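Local atomic coordinates of glycosyl hydrolase 25 (Streptococcus pneumoniae, PDB entry 4FF5), a protein that is a glycosyl hydrolase of family 25, which probably cleaves bacterial cell-wall glycans, and acts as a virulence factor participating in host-cell invasion. Residues I55-W60 with K105-E110; A122-K127 with E168-K173; Y209-D212 with L216-S219. All coordinates share one frame; numbering follows the deposited sequence.

How the contacts relate
Contacts 1, 2 and 3 all lie toward the C-terminal end of the barrel strands, the end where TIM barrels carry their active sites. Contacts 1 and 2 join helices to strand ends, whereas contact 3 lies within a rim loop. Contact 1 packs helix 104-112 against the end of strand 54-57. The helix leads into strand 118-123, on which helix 163-177 packs in contact 2; the two centres are 21 Å apart. Strand 77-84 runs between those strands. Contact 3, between strands 203-207 and 228-232, has its centre 24 Å from that of contact 1 and 28 Å from that of contact 2. Q230 hydrogen-bonds both D56, in segment 55-60, and Y209 of contact 3.

Contact 1 (I55-W60 with K105-E110); sequences IDLSGW and KSHITE
A helix of the outer layer packs on the end of a barrel strand where L57, the last residue of strand 54-57, and S58 just after it meet H107 of helix 104-112. A single imidazole does the work of the helix, using its face for one residue and its edge for the next. L57 lies over one face: its CD1 sits 4.1 Å from the centroid of the H107 ring and 13° off the ring normal, a CH-pi contact displaced somewhat toward the rim, while L57 CB comes to 4.0 Å from H107 CD2. At the ring edge, H107 NE2 donates a hydrogen bond to the backbone O of S58, 3.1 Å away with an N-H...O angle of 145°. The acceptor is close to the imidazole plane, but the donor stands well above the plane of the S58 carbonyl instead of meeting a lone pair. H107 carries its CG anti to the carbonyl carbon (chi1 -69°), which sends the ring off the helix toward the strand end.

S58 directs its own side chain the other way. Its OG accepts from the backbone N of W60 at 3.1 Å, closing an ST turn just where the strand gives way to loop. The ring is steadied from both nitrogens, since H107 ND1 is hydrogen-bonded to Y68 OH and NE2 has a further, weak bond to Q61 O.

Strand 54-57 pairs through L57 with I79 and R81 of the neighbouring strand 77-84. L57 also touches L244 of strand 244-249, where first and last strands of the barrel meet. The helix belongs to the beta-alpha-beta crossover from strand 77-84 to strand 118-123, and I108, next to H107, packs on V80, V118 and V120 of those two strands.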
# COMPACT_ATOMS: atom_id res chain seq x y z
N ILE A 55 -0.89 5.10 -7.26
CA ILE A 55 -0.17 5.85 -6.24
C ILE A 55 -0.36 5.23 -4.85
O ILE A 55 -1.28 4.43 -4.62
CB ILE A 55 -0.57 7.35 -6.21
CG1 ILE A 55 -2.02 7.51 -5.73
CG2 ILE A 55 -0.32 7.99 -7.58
CD1 ILE A 55 -2.47 8.96 -5.56
N ASP A 56 0.57 5.55 -3.96
CA ASP A 56 0.37 5.33 -2.53
C ASP A 56 0.60 6.65 -1.81
O ASP A 56 1.44 7.47 -2.21
CB ASP A 56 1.18 4.15 -1.98
CG ASP A 56 2.70 4.34 -2.10
OD1 ASP A 56 3.28 3.87 -3.10
OD2 ASP A 56 3.29 4.97 -1.19
N LEU A 57 -0.20 6.85 -0.76
CA LEU A 57 -0.31 8.11 -0.05
C LEU A 57 -0.38 7.82 1.43
O LEU A 57 -0.84 6.74 1.84
CB LEU A 57 -1.62 8.82 -0.40
CG LEU A 57 -1.86 9.36 -1.78
CD1 LEU A 57 -3.34 9.65 -1.90
CD2 LEU A 57 -1.05 10.63 -1.97
N SER A 58 0.04 8.80 2.21
CA SER A 58 0.01 8.74 3.67
C SER A 58 -0.34 10.15 4.20
O SER A 58 -0.58 11.07 3.40
CB SER A 58 1.38 8.30 4.22
OG SER A 58 2.31 9.37 4.11
N GLY A 59 -0.30 10.31 5.52
CA GLY A 59 -0.49 11.61 6.16
C GLY A 59 0.55 12.66 5.79
O GLY A 59 0.32 13.84 6.02
N TRP A 60 1.69 12.23 5.24
CA TRP A 60 2.69 13.16 4.66
C TRP A 60 2.25 13.89 3.42
O TRP A 60 2.86 14.89 3.02
CB TRP A 60 4.01 12.41 4.40
CG TRP A 60 4.63 11.93 5.68
CD1 TRP A 60 4.80 10.61 6.12
CD2 TRP A 60 5.18 12.76 6.76
NE1 TRP A 60 5.40 10.58 7.36
CE2 TRP A 60 5.66 11.84 7.79
CE3 TRP A 60 5.32 14.13 6.96
CZ2 TRP A 60 6.24 12.29 8.97
CZ3 TRP A 60 5.91 14.57 8.15
CH2 TRP A 60 6.36 13.67 9.13
N LYS A 105 -8.69 8.86 6.50
CA LYS A 105 -10.14 8.96 6.25
C LYS A 105 -10.41 9.85 5.04
O LYS A 105 -11.24 9.52 4.18
CB LYS A 105 -10.88 9.52 7.46
CG LYS A 105 -10.80 8.70 8.73
CD LYS A 105 -11.66 9.34 9.81
CE LYS A 105 -11.87 8.37 10.96
NZ LYS A 105 -12.54 9.04 12.13
N SER A 106 -9.69 10.98 4.98
CA SER A 106 -9.76 11.88 3.83
C SER A 106 -9.33 11.26 2.51
O SER A 106 -10.04 11.35 1.49
CB SER A 106 -8.93 13.12 4.09
OG SER A 106 -9.58 13.95 5.04
N HIS A 107 -8.15 10.64 2.50
CA HIS A 107 -7.66 10.03 1.27
C HIS A 107 -8.60 8.94 0.80
O HIS A 107 -8.91 8.89 -0.39
CB HIS A 107 -6.26 9.45 1.45
CG HIS A 107 -5.18 10.49 1.64
ND1 HIS A 107 -5.23 11.72 1.06
CD2 HIS A 107 -3.98 10.42 2.34
CE1 HIS A 107 -4.11 12.40 1.40
NE2 HIS A 107 -3.35 11.60 2.18
N ILE A 108 -9.06 8.08 1.70
CA ILE A 108 -9.94 6.98 1.30
C ILE A 108 -11.29 7.50 0.80
O ILE A 108 -11.70 7.16 -0.31
CB ILE A 108 -10.14 5.94 2.42
CG1 ILE A 108 -8.81 5.26 2.76
CG2 ILE A 108 -11.15 4.89 1.99
CD1 ILE A 108 -8.84 4.39 4.01
N THR A 109 -11.97 8.28 1.62
CA THR A 109 -13.31 8.78 1.23
C THR A 109 -13.30 9.64 -0.03
O THR A 109 -14.19 9.48 -0.89
CB THR A 109 -14.03 9.55 2.36
OG1 THR A 109 -13.24 10.68 2.72
CG2 THR A 109 -14.19 8.69 3.56
N GLU A 110 -12.34 10.56 -0.15
CA GLU A 110 -12.31 11.44 -1.32
C GLU A 110 -12.05 10.69 -2.64
O GLU A 110 -12.57 11.05 -3.70
CB GLU A 110 -11.31 12.59 -1.13
CG GLU A 110 -11.65 13.55 0.02
CD GLU A 110 -12.66 14.64 -0.32
OE1 GLU A 110 -13.40 14.56 -1.32
OE2 GLU A 110 -12.71 15.62 0.45

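Contact 2 (A122-K127 with E168-K173)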
# COMPACT_ATOMS: atom_id res chain seq x y z
N ALA A 122 -0.15 -0.77 6.18
CA ALA A 122 0.36 -0.48 7.52
C ALA A 122 1.86 -0.69 7.54
O ALA A 122 2.34 -1.70 7.03
CB ALA A 122 -0.31 -1.40 8.55
N TYR A 123 2.59 0.24 8.17
CA TYR A 123 4.03 0.10 8.35
C TYR A 123 4.23 -0.83 9.54
O TYR A 123 3.81 -0.52 10.65
CB TYR A 123 4.63 1.49 8.62
CG TYR A 123 6.13 1.57 8.77
CD1 TYR A 123 6.95 1.66 7.63
CD2 TYR A 123 6.74 1.67 10.02
CE1 TYR A 123 8.32 1.77 7.73
CE2 TYR A 123 8.14 1.77 10.13
CZ TYR A 123 8.91 1.82 8.97
OH TYR A 123 10.28 1.93 8.99
N VAL A 124 4.81 -2.00 9.28
CA VAL A 124 4.89 -3.09 10.26
C VAL A 124 6.13 -2.86 11.11
O VAL A 124 7.24 -2.86 10.60
CB VAL A 124 4.95 -4.48 9.56
CG1 VAL A 124 5.18 -5.59 10.57
CG2 VAL A 124 3.66 -4.73 8.79
N ALA A 125 5.95 -2.61 12.40
CA ALA A 125 7.08 -2.25 13.24
C ALA A 125 6.97 -2.73 14.70
O ALA A 125 7.68 -2.24 15.56
CB ALA A 125 7.31 -0.75 13.19
N GLY A 126 6.09 -3.70 14.96
CA GLY A 126 5.97 -4.32 16.31
C GLY A 126 7.30 -4.89 16.80
O GLY A 126 8.08 -5.42 16.02
N LYS A 127 7.56 -4.74 18.11
CA LYS A 127 8.81 -5.25 18.70
C LYS A 127 8.63 -6.60 19.37
O LYS A 127 9.58 -7.16 19.94
CB LYS A 127 9.40 -4.26 19.70
CG LYS A 127 9.61 -2.86 19.13
CD LYS A 127 10.26 -1.97 20.18
CE LYS A 127 9.97 -0.50 19.93
NZ LYS A 127 8.73 -0.03 20.62
N GLU A 168 4.77 -12.68 10.06
CA GLU A 168 3.75 -13.71 10.08
C GLU A 168 2.74 -13.50 11.21
O GLU A 168 1.56 -13.72 11.01
CB GLU A 168 4.37 -15.11 10.17
CG GLU A 168 3.35 -16.22 10.42
CD GLU A 168 2.26 -16.34 9.35
OE1 GLU A 168 2.36 -15.76 8.26
OE2 GLU A 168 1.27 -17.08 9.60
N ASN A 169 3.21 -13.08 12.39
CA ASN A 169 2.28 -12.77 13.48
C ASN A 169 1.24 -11.72 13.06
O ASN A 169 0.02 -11.88 13.31
CB ASN A 169 3.01 -12.27 14.73
CG ASN A 169 3.92 -13.32 15.34
OD1 ASN A 169 3.61 -14.53 15.33
ND2 ASN A 169 5.04 -12.87 15.90
N PHE A 170 1.74 -10.67 12.41
CA PHE A 170 0.89 -9.60 11.91
C PHE A 170 -0.11 -10.15 10.88
O PHE A 170 -1.32 -9.93 11.01
CB PHE A 170 1.76 -8.49 11.30
CG PHE A 170 1.05 -7.17 11.07
CD1 PHE A 170 0.10 -7.02 10.07
CD2 PHE A 170 1.37 -6.06 11.85
CE1 PHE A 170 -0.53 -5.80 9.84
CE2 PHE A 170 0.74 -4.83 11.64
CZ PHE A 170 -0.21 -4.70 10.63
N ARG A 171 0.41 -10.84 9.85
CA ARG A 171 -0.42 -11.44 8.81
C ARG A 171 -1.53 -12.37 9.35
O ARG A 171 -2.70 -12.23 8.98
CB ARG A 171 0.46 -12.23 7.82
CG ARG A 171 -0.26 -12.61 6.53
CD ARG A 171 0.27 -13.92 5.94
NE ARG A 171 0.13 -15.03 6.89
CZ ARG A 171 -0.99 -15.72 7.10
NH1 ARG A 171 -2.10 -15.42 6.44
NH2 ARG A 171 -1.00 -16.70 8.01
N ALA A 172 -1.13 -13.33 10.19
CA ALA A 172 -2.06 -14.27 10.81
C ALA A 172 -3.18 -13.57 11.58
O ALA A 172 -4.36 -13.95 11.49
CB ALA A 172 -1.31 -15.23 11.73
N LYS A 173 -2.82 -12.54 12.36
CA LYS A 173 -3.83 -11.82 13.12
C LYS A 173 -4.83 -11.13 12.19
O LYS A 173 -6.05 -11.20 12.39
CB LYS A 173 -3.20 -10.84 14.11
CG LYS A 173 -4.22 -10.07 14.95
CD LYS A 173 -4.80 -10.97 16.05
CE LYS A 173 -5.60 -10.15 17.05
NZ LYS A 173 -6.10 -11.03 18.14
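A122 of strand 118-123 and V124 close by meet the phenyl ring of F170, which helix 163-177 extends into the layer between helices and barrel. The chief interaction is CH-pi: V124 CG2 stands over the centre of one face of the F170 ring, 4.0 Å from its centroid and only 10° off the normal. The other methyl of V124, CG1, lies on the same side but outside the rim, 4.0 Å from F170 CD2.

Plain apolar packing completes the contact. The methyl A122 CB approaches F170 CZ to 3.9 Å, obliquely to the ring, so A122 and V124 meet different parts of one aromatic group. F170 achieves this with CG anti to its backbone N (chi1 -165°), an extended setting that carries the ring away from the helix. L153 of strand 151-155 and A135 of helix 129-143 also touch the ring.

The salt bridge of this helix takes no part in the contact. R171 grips E168 side-on, with NE to OE1 at 2.7 Å and NH2 to OE2 at 2.8 Å, both acceptors close to the guanidinium plane.

No hydrogen bond crosses between 122-127 and 168-173. The association therefore rests on shape and dispersion, a buried hydrophobic join between strand and helix, with the ionic pair set apart from it.

Contact 3 (Y209-D212 with L216-S219); sequences YGSD and LESS
This is a polar surface contact inside one loop, in which the side chain of E217 clasps a tight turn formed by Y209, G210, S211 and D212. The loop joins strands 203-207 and 228-232 at the rim of the barrel. The turn is of type II', with G210 at its second position in a positive-phi conformation (54°), and it is closed by the backbone bond from D212 N to Y209 O, 2.9 Å long.

E217 stretches out to the turn, its CD anti to CA. On the way its CG passes 3.5 Å from Y209 O and 3.9 Å from G210 CA, and the carboxylate arrives beside S211. There OE1 of E217 accepts twice: from S211 N in a nearly straight bond (167°), and from S211 OG at 2.7 Å. The modelled distance of 2.5 Å from S211 N to E217 OE1 is very short, and its exact value is doubtful. The hydroxyl meets the syn side of the oxygen, tilted out of the carboxylate plane. S211 sets its OG between its own N and carbonyl carbon (chi1 74°), which brings hydroxyl and amide together onto the one acceptor.

Neighbours hold both halves in place. E217 OE2 is hydrogen-bonded to S213 OG, and S218 OG to S208 OG. On the turn, Y209 OH pairs with Q230 and the D212 carboxylate with T232 and S233, fastening the loop to the end of strand 228-232 and the residue after it.

OE1 thus faces the amide and hydroxyl of S211, the former at a doubtful length, while OE2 bonds to S213. Such gathered donors would tend to stabilise the negative charge of the carboxylate, and this contact rests on hydrogen bonds at an exposed surface.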
# COMPACT_ATOMS: atom_id res chain seq x y z
N TYR A 209 13.90 1.81 -7.05
CA TYR A 209 13.86 3.18 -7.57
C TYR A 209 14.93 3.57 -8.58
O TYR A 209 14.82 4.63 -9.19
CB TYR A 209 13.95 4.21 -6.43
CG TYR A 209 12.85 4.18 -5.39
CD1 TYR A 209 11.69 3.43 -5.57
CD2 TYR A 209 12.99 4.93 -4.21
CE1 TYR A 209 10.70 3.40 -4.59
CE2 TYR A 209 11.99 4.92 -3.24
CZ TYR A 209 10.85 4.16 -3.44
OH TYR A 209 9.88 4.15 -2.46
N GLY A 210 15.95 2.72 -8.76
CA GLY A 210 17.18 3.16 -9.42
C GLY A 210 17.69 4.41 -8.71
O GLY A 210 17.91 4.39 -7.50
N SER A 211 17.84 5.49 -9.47
CA SER A 211 18.31 6.78 -8.95
C SER A 211 17.20 7.62 -8.29
O SER A 211 17.48 8.66 -7.67
CB SER A 211 18.92 7.61 -10.08
OG SER A 211 17.90 8.12 -10.93
N ASP A 212 15.95 7.17 -8.44
CA ASP A 212 14.77 7.86 -7.89
C ASP A 212 14.50 9.20 -8.61
O ASP A 212 14.42 10.26 -7.98
CB ASP A 212 14.90 8.07 -6.38
CG ASP A 212 13.55 8.07 -5.69
OD1 ASP A 212 12.53 7.87 -6.36
OD2 ASP A 212 13.52 8.27 -4.46
N LEU A 216 10.20 5.33 -14.26
CA LEU A 216 10.57 3.91 -14.20
C LEU A 216 11.99 3.71 -14.71
O LEU A 216 12.28 4.01 -15.87
CB LEU A 216 9.58 3.07 -15.02
CG LEU A 216 9.65 1.52 -15.09
CD1 LEU A 216 10.54 0.89 -14.03
CD2 LEU A 216 8.25 0.90 -15.04
N GLU A 217 12.90 3.24 -13.87
CA GLU A 217 14.27 3.07 -14.36
C GLU A 217 15.01 1.78 -14.01
O GLU A 217 16.07 1.50 -14.58
CB GLU A 217 15.12 4.30 -14.08
CG GLU A 217 15.51 4.52 -12.64
CD GLU A 217 16.38 5.74 -12.49
OE1 GLU A 217 17.49 5.60 -11.92
OE2 GLU A 217 15.97 6.82 -12.95
N SER A 218 14.47 1.01 -13.08
CA SER A 218 15.00 -0.30 -12.74
C SER A 218 13.89 -1.07 -12.05
O SER A 218 13.16 -0.51 -11.23
CB SER A 218 16.25 -0.23 -11.85
OG SER A 218 15.92 -0.30 -10.47
N SER A 219 13.75 -2.35 -12.39
CA SER A 219 12.73 -3.21 -11.81
C SER A 219 13.32 -4.07 -10.70
O SER A 219 14.54 -4.24 -10.62
CB SER A 219 12.08 -4.08 -12.89
OG SER A 219 11.55 -3.27 -13.92